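Local structure of CCMAN5 (Cellulosimicrobium cellulans, 2XSG) at residues D8-V13 / A108-Y113; N25-A30 / L36-P41. The protein probably hydrolyses alpha-mannosidic linkages as a calcium-containing glycoside hydrolase of family 92, and has been used to enable mannose-6-phosphate modification of yeast-made lysosomal enzymes. One frame throughout, in Å; residues are numbered along the deposited sequence.

Contact 1: residues D8-V13 / A108-Y113; sequences DYASLV and AGPGFY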
loop_
_atom_site.group_PDB
_atom_site.type_symbol
_atom_site.label_atom_id
_atom_site.label_comp_id
_atom_site.label_asym_id
_atom_site.label_seq_id
_atom_site.Cartn_x
_atom_site.Cartn_y
_atom_site.Cartn_z
ATOM N N ASP A 8 -8.876 19.129 13.293
ATOM C CA ASP A 8 -7.467 18.858 12.947
ATOM C C ASP A 8 -7.110 17.378 13.106
ATOM O O ASP A 8 -6.448 16.971 14.067
ATOM C CB ASP A 8 -6.495 19.760 13.715
ATOM C CG ASP A 8 -5.054 19.656 13.189
ATOM O OD1 ASP A 8 -4.801 19.892 11.995
ATOM O OD2 ASP A 8 -4.157 19.344 13.978
ATOM N N TYR A 9 -7.556 16.591 12.136
ATOM C CA TYR A 9 -7.306 15.155 12.098
ATOM C C TYR A 9 -5.830 14.846 11.893
ATOM O O TYR A 9 -5.325 13.843 12.415
ATOM C CB TYR A 9 -8.137 14.502 11.002
ATOM C CG TYR A 9 -9.632 14.610 11.218
ATOM C CD1 TYR A 9 -10.270 13.814 12.165
ATOM C CD2 TYR A 9 -10.405 15.520 10.480
ATOM C CE1 TYR A 9 -11.638 13.897 12.374
ATOM C CE2 TYR A 9 -11.784 15.615 10.691
ATOM C CZ TYR A 9 -12.383 14.795 11.642
ATOM O OH TYR A 9 -13.730 14.859 11.876
ATOM N N ALA A 10 -5.137 15.721 11.173
ATOM C CA ALA A 10 -3.697 15.563 10.944
ATOM C C ALA A 10 -2.903 15.350 12.243
ATOM O O ALA A 10 -1.956 14.571 12.265
ATOM C CB ALA A 10 -3.141 16.731 10.145
ATOM N N SER A 11 -3.313 16.005 13.325
ATOM C CA SER A 11 -2.638 15.866 14.627
ATOM C C SER A 11 -2.771 14.465 15.231
ATOM O O SER A 11 -1.965 14.073 16.093
ATOM C CB SER A 11 -3.175 16.905 15.623
ATOM O OG SER A 11 -4.560 16.680 15.865
ATOM N N LEU A 12 -3.763 13.707 14.770
ATOM C CA LEU A 12 -3.975 12.337 15.263
ATOM C C LEU A 12 -3.139 11.262 14.561
ATOM O O LEU A 12 -2.914 10.180 15.119
ATOM C CB LEU A 12 -5.458 11.961 15.221
ATOM C CG LEU A 12 -6.421 12.808 16.041
ATOM C CD1 LEU A 12 -7.839 12.251 15.866
ATOM C CD2 LEU A 12 -6.034 12.866 17.558
ATOM N N VAL A 13 -2.697 11.560 13.339
ATOM C CA VAL A 13 -1.791 10.699 12.574
ATOM C C VAL A 13 -0.399 10.616 13.238
ATOM O O VAL A 13 0.207 11.642 13.588
ATOM C CB VAL A 13 -1.675 11.209 11.106
ATOM C CG1 VAL A 13 -0.663 10.427 10.289
ATOM C CG2 VAL A 13 -3.035 11.163 10.416
ATOM N N ALA A 108 7.177 15.296 13.089
ATOM C CA ALA A 108 6.601 15.076 11.785
ATOM C C ALA A 108 5.109 14.800 11.881
ATOM O O ALA A 108 4.590 14.454 12.937
ATOM C CB ALA A 108 7.342 13.910 11.021
ATOM N N GLY A 109 4.435 14.974 10.754
ATOM C CA GLY A 109 3.003 14.743 10.632
ATOM C C GLY A 109 2.620 15.028 9.193
ATOM O O GLY A 109 3.501 15.354 8.378
ATOM N N PRO A 110 1.315 14.918 8.868
ATOM C CA PRO A 110 0.883 14.986 7.470
ATOM C C PRO A 110 1.380 16.215 6.694
ATOM O O PRO A 110 0.954 17.329 6.957
ATOM C CB PRO A 110 -0.653 14.945 7.587
ATOM C CG PRO A 110 -0.883 14.065 8.752
ATOM C CD PRO A 110 0.202 14.503 9.746
ATOM N N GLY A 111 2.298 15.978 5.756
ATOM C CA GLY A 111 2.839 17.025 4.893
ATOM C C GLY A 111 4.208 17.563 5.266
ATOM O O GLY A 111 4.774 18.388 4.535
ATOM N N PHE A 112 4.748 17.125 6.401
ATOM C CA PHE A 112 5.988 17.715 6.918
ATOM C C PHE A 112 6.861 16.747 7.685
ATOM O O PHE A 112 6.375 15.788 8.255
ATOM C CB PHE A 112 5.708 18.998 7.739
ATOM C CG PHE A 112 5.293 18.758 9.177
ATOM C CD1 PHE A 112 3.982 18.411 9.488
ATOM C CD2 PHE A 112 6.200 18.932 10.211
ATOM C CE1 PHE A 112 3.577 18.209 10.807
ATOM C CE2 PHE A 112 5.821 18.728 11.544
ATOM C CZ PHE A 112 4.496 18.352 11.840
ATOM N N TYR A 113 8.162 17.020 7.699
ATOM C CA TYR A 113 9.074 16.346 8.617
ATOM C C TYR A 113 10.196 17.306 9.056
ATOM O O TYR A 113 10.712 18.076 8.243
ATOM C CB TYR A 113 9.640 15.079 7.970
ATOM C CG TYR A 113 10.745 14.426 8.766
ATOM C CD1 TYR A 113 12.062 14.896 8.673
ATOM C CD2 TYR A 113 10.489 13.340 9.583
ATOM C CE1 TYR A 113 13.084 14.310 9.382
ATOM C CE2 TYR A 113 11.510 12.737 10.305
ATOM C CZ TYR A 113 12.808 13.230 10.197
ATOM O OH TYR A 113 13.826 12.662 10.921
HETATM O O HOH W 1 2.851 12.129 13.257
#

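Contact 2: residues N25-A30 / L36-P41; sequences NDMPAA and LAKVNP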
loop_
_atom_site.group_PDB
_atom_site.type_symbol
_atom_site.label_atom_id
_atom_site.label_comp_id
_atom_site.label_asym_id
_atom_site.label_seq_id
_atom_site.Cartn_x
_atom_site.Cartn_y
_atom_site.Cartn_z
ATOM N N ASN A 25 7.695 -1.517 7.157
ATOM C CA ASN A 25 8.380 -0.869 6.032
ATOM C C ASN A 25 7.688 0.386 5.513
ATOM O O ASN A 25 7.661 0.634 4.321
ATOM C CB ASN A 25 8.733 -1.866 4.922
ATOM C CG ASN A 25 9.955 -2.712 5.286
ATOM O OD1 ASN A 25 11.047 -2.177 5.496
ATOM N ND2 ASN A 25 9.775 -4.034 5.358
ATOM N N ASP A 26 7.115 1.161 6.434
ATOM C CA ASP A 26 6.547 2.464 6.111
ATOM C C ASP A 26 7.525 3.595 6.414
ATOM O O ASP A 26 8.564 3.392 7.063
ATOM C CB ASP A 26 5.233 2.669 6.865
ATOM C CG ASP A 26 4.075 1.954 6.207
ATOM O OD1 ASP A 26 4.006 1.920 4.935
ATOM O OD2 ASP A 26 3.240 1.420 6.953
ATOM N N MET A 27 7.187 4.785 5.942
ATOM C CA MET A 27 8.099 5.920 6.007
ATOM C C MET A 27 7.505 7.096 6.792
ATOM O O MET A 27 6.302 7.314 6.758
ATOM C CB MET A 27 8.459 6.373 4.586
ATOM C CG MET A 27 7.288 6.968 3.796
ATOM S SD MET A 27 7.693 7.161 2.049
ATOM C CE MET A 27 7.473 5.455 1.493
ATOM N N PRO A 28 8.358 7.870 7.485
ATOM C CA PRO A 28 7.876 9.112 8.082
ATOM C C PRO A 28 7.896 10.292 7.086
ATOM O O PRO A 28 7.621 11.425 7.470
ATOM C CB PRO A 28 8.884 9.355 9.198
ATOM C CG PRO A 28 10.176 8.846 8.608
ATOM C CD PRO A 28 9.791 7.641 7.767
ATOM N N ALA A 29 8.207 10.010 5.821
ATOM C CA ALA A 29 8.381 11.038 4.770
ATOM C C ALA A 29 7.278 12.088 4.691
ATOM O O ALA A 29 6.081 11.773 4.827
ATOM C CB ALA A 29 8.539 10.372 3.405
ATOM N N ALA A 30 7.679 13.329 4.443
ATOM C CA ALA A 30 6.707 14.385 4.171
ATOM C C ALA A 30 6.057 14.106 2.813
ATOM O O ALA A 30 6.752 13.936 1.805
ATOM C CB ALA A 30 7.374 15.764 4.181
ATOM N N LEU A 36 3.393 12.115 -5.311
ATOM C CA LEU A 36 4.544 11.585 -6.012
ATOM C C LEU A 36 5.832 11.903 -5.254
ATOM O O LEU A 36 6.692 11.031 -5.082
ATOM C CB LEU A 36 4.588 12.177 -7.419
ATOM C CG LEU A 36 5.798 11.919 -8.308
ATOM C CD1 LEU A 36 5.856 10.467 -8.708
ATOM C CD2 LEU A 36 5.701 12.819 -9.554
ATOM N N ALA A 37 5.957 13.150 -4.808
ATOM C CA ALA A 37 7.067 13.594 -3.966
ATOM C C ALA A 37 6.924 13.054 -2.565
ATOM O O ALA A 37 5.889 13.239 -1.912
ATOM C CB ALA A 37 7.146 15.099 -3.943
ATOM N N LYS A 38 7.969 12.366 -2.112
ATOM C CA LYS A 38 7.976 11.709 -0.808
ATOM C C LYS A 38 9.319 12.036 -0.204
ATOM O O LYS A 38 10.323 11.409 -0.559
ATOM C CB LYS A 38 7.814 10.186 -0.957
ATOM C CG LYS A 38 6.418 9.746 -1.459
ATOM C CD LYS A 38 6.320 8.229 -1.599
ATOM C CE LYS A 38 5.054 7.698 -0.953
ATOM N NZ LYS A 38 3.832 7.941 -1.717
ATOM N N VAL A 39 9.341 13.031 0.688
ATOM C CA VAL A 39 10.602 13.597 1.154
ATOM C C VAL A 39 10.957 12.862 2.446
ATOM O O VAL A 39 10.492 13.222 3.537
ATOM C CB VAL A 39 10.523 15.112 1.364
ATOM C CG1 VAL A 39 11.918 15.714 1.417
ATOM C CG2 VAL A 39 9.700 15.773 0.264
ATOM N N ASN A 40 11.752 11.809 2.285
ATOM C CA ASN A 40 12.032 10.849 3.360
ATOM C C ASN A 40 13.429 11.036 3.900
ATOM O O ASN A 40 14.395 10.958 3.129
ATOM C CB ASN A 40 11.893 9.414 2.847
ATOM C CG ASN A 40 11.690 8.395 3.971
ATOM O OD1 ASN A 40 12.238 7.291 3.922
ATOM N ND2 ASN A 40 10.916 8.768 4.993
ATOM N N PRO A 41 13.552 11.262 5.228
ATOM C CA PRO A 41 14.874 11.230 5.822
ATOM C C PRO A 41 15.502 9.866 5.561
ATOM O O PRO A 41 14.769 8.887 5.448
ATOM C CB PRO A 41 14.581 11.391 7.332
ATOM C CG PRO A 41 13.124 10.965 7.495
ATOM C CD PRO A 41 12.496 11.471 6.241
#

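Contact 1: residues D8-V13 / A108-Y113
Pro110 meets Ala10 and Val13 with the rim of its ring. Its CB lies 4.0 Å from Ala10 CB. The next atom, CG, is shared by both partners. It is 3.8 Å from Ala10 CB and also 3.8 Å from Val13 CB. Both methyls of Val13 meet this atom: CG1, anti to the backbone N (chi1 175°), and CG2, turned beside that N, each lie 4.0 Å from Pro110 CG. On the side next to the backbone N, CD comes 3.3 Å from Ala10 O. Ala10 O accepts a hydrogen bond from Val13 N; residues 9-12 have helix-like backbone angles.

No direct hydrogen bond joins the segments. A water lies between Val13 O, at 2.7 Å, and Ala108 O, and can donate to either. Pro110 stands at the second position of a type II beta turn from Gly109 to Phe112. Gly111 follows with a positive phi of 101°, as at the third position of such a turn. The turn connects the two strands of a tight beta hairpin. Gly109 and Phe112 bond to each other in both directions, with Phe112 N to Gly109 O at 2.9 Å.

The hairpin links strands 106-109 and 112-121 in the N-terminal family 92 domain. Helix 275-290 packs on Pro110 through Trp286, and helix 306-318 reaches Val13 through Tyr316. Asp8 pairs with Arg283 of helix 275-290.

Contact 2: residues N25-A30 / L36-P41
Met27 and Lys38 cross at about a right angle. Met27 SD lies 4.0 Å from both CD and CE of Lys38, and its methyl CE touches the same Lys38 CE. A bend at chi3 leaves both sulfur and methyl against the lysine chain. Lys38 bends as well, and its amine goes on to a salt bridge with Asp68.

The side chain of Asn40 lies against Met27, Pro28 and Ala29. Its CG is anti to the backbone N (chi1 -160°), which carries the amide toward these residues. Asn40 CB is 3.5 Å from Ala29 CB. Pro28 crosses the asparagine at about a right angle, then leans obliquely on Pro41, with CG to CG at 3.8 Å.

The backbones form a single antiparallel bridge, a hydrogen-bonded pair of Ala30 and Val39. It closes the short 31-35 loop in the N-terminal family 92 domain. The 36-41 segment runs into strand 40-44, an outer strand of a three-stranded antiparallel sheet with 58-63 and 99-100. The two bonds of the bridge differ. Val39 N to Ala30 O is 3.0 Å and nearly straight (175°), in the carbonyl plane. Ala30 N to Val39 O has the same length but bends to 146°, with the donor above the carbonyl plane. The same Val39 O receives a CA-H contact from Ala29 CA at 3.3 Å. Ala30 CB and Val39 CB sit 4.3 Å apart, and both residues pack on Val138 of strand 133-140.

In the fold
The residues that touch in contact 1 and contact 2 are all buried. Contact 2 lies nearer the middle of the chain, with its centre about 13 Å from the chain centre against about 19 Å for contact 1. Contact 1 joins parts far apart in sequence and rests on apolar contacts and a water. Contact 2 closes a short loop and adds paired backbone bonds. Along the chain it is nested within the loop that contact 1 closes. The two also touch: Tyr113 CZ packs 3.5 Å from Pro41 CG, and Phe112 CA lies 3.6 Å from Ala30 CB. Strand 112-121 therefore meets the 25-30 and 36-41 segments directly.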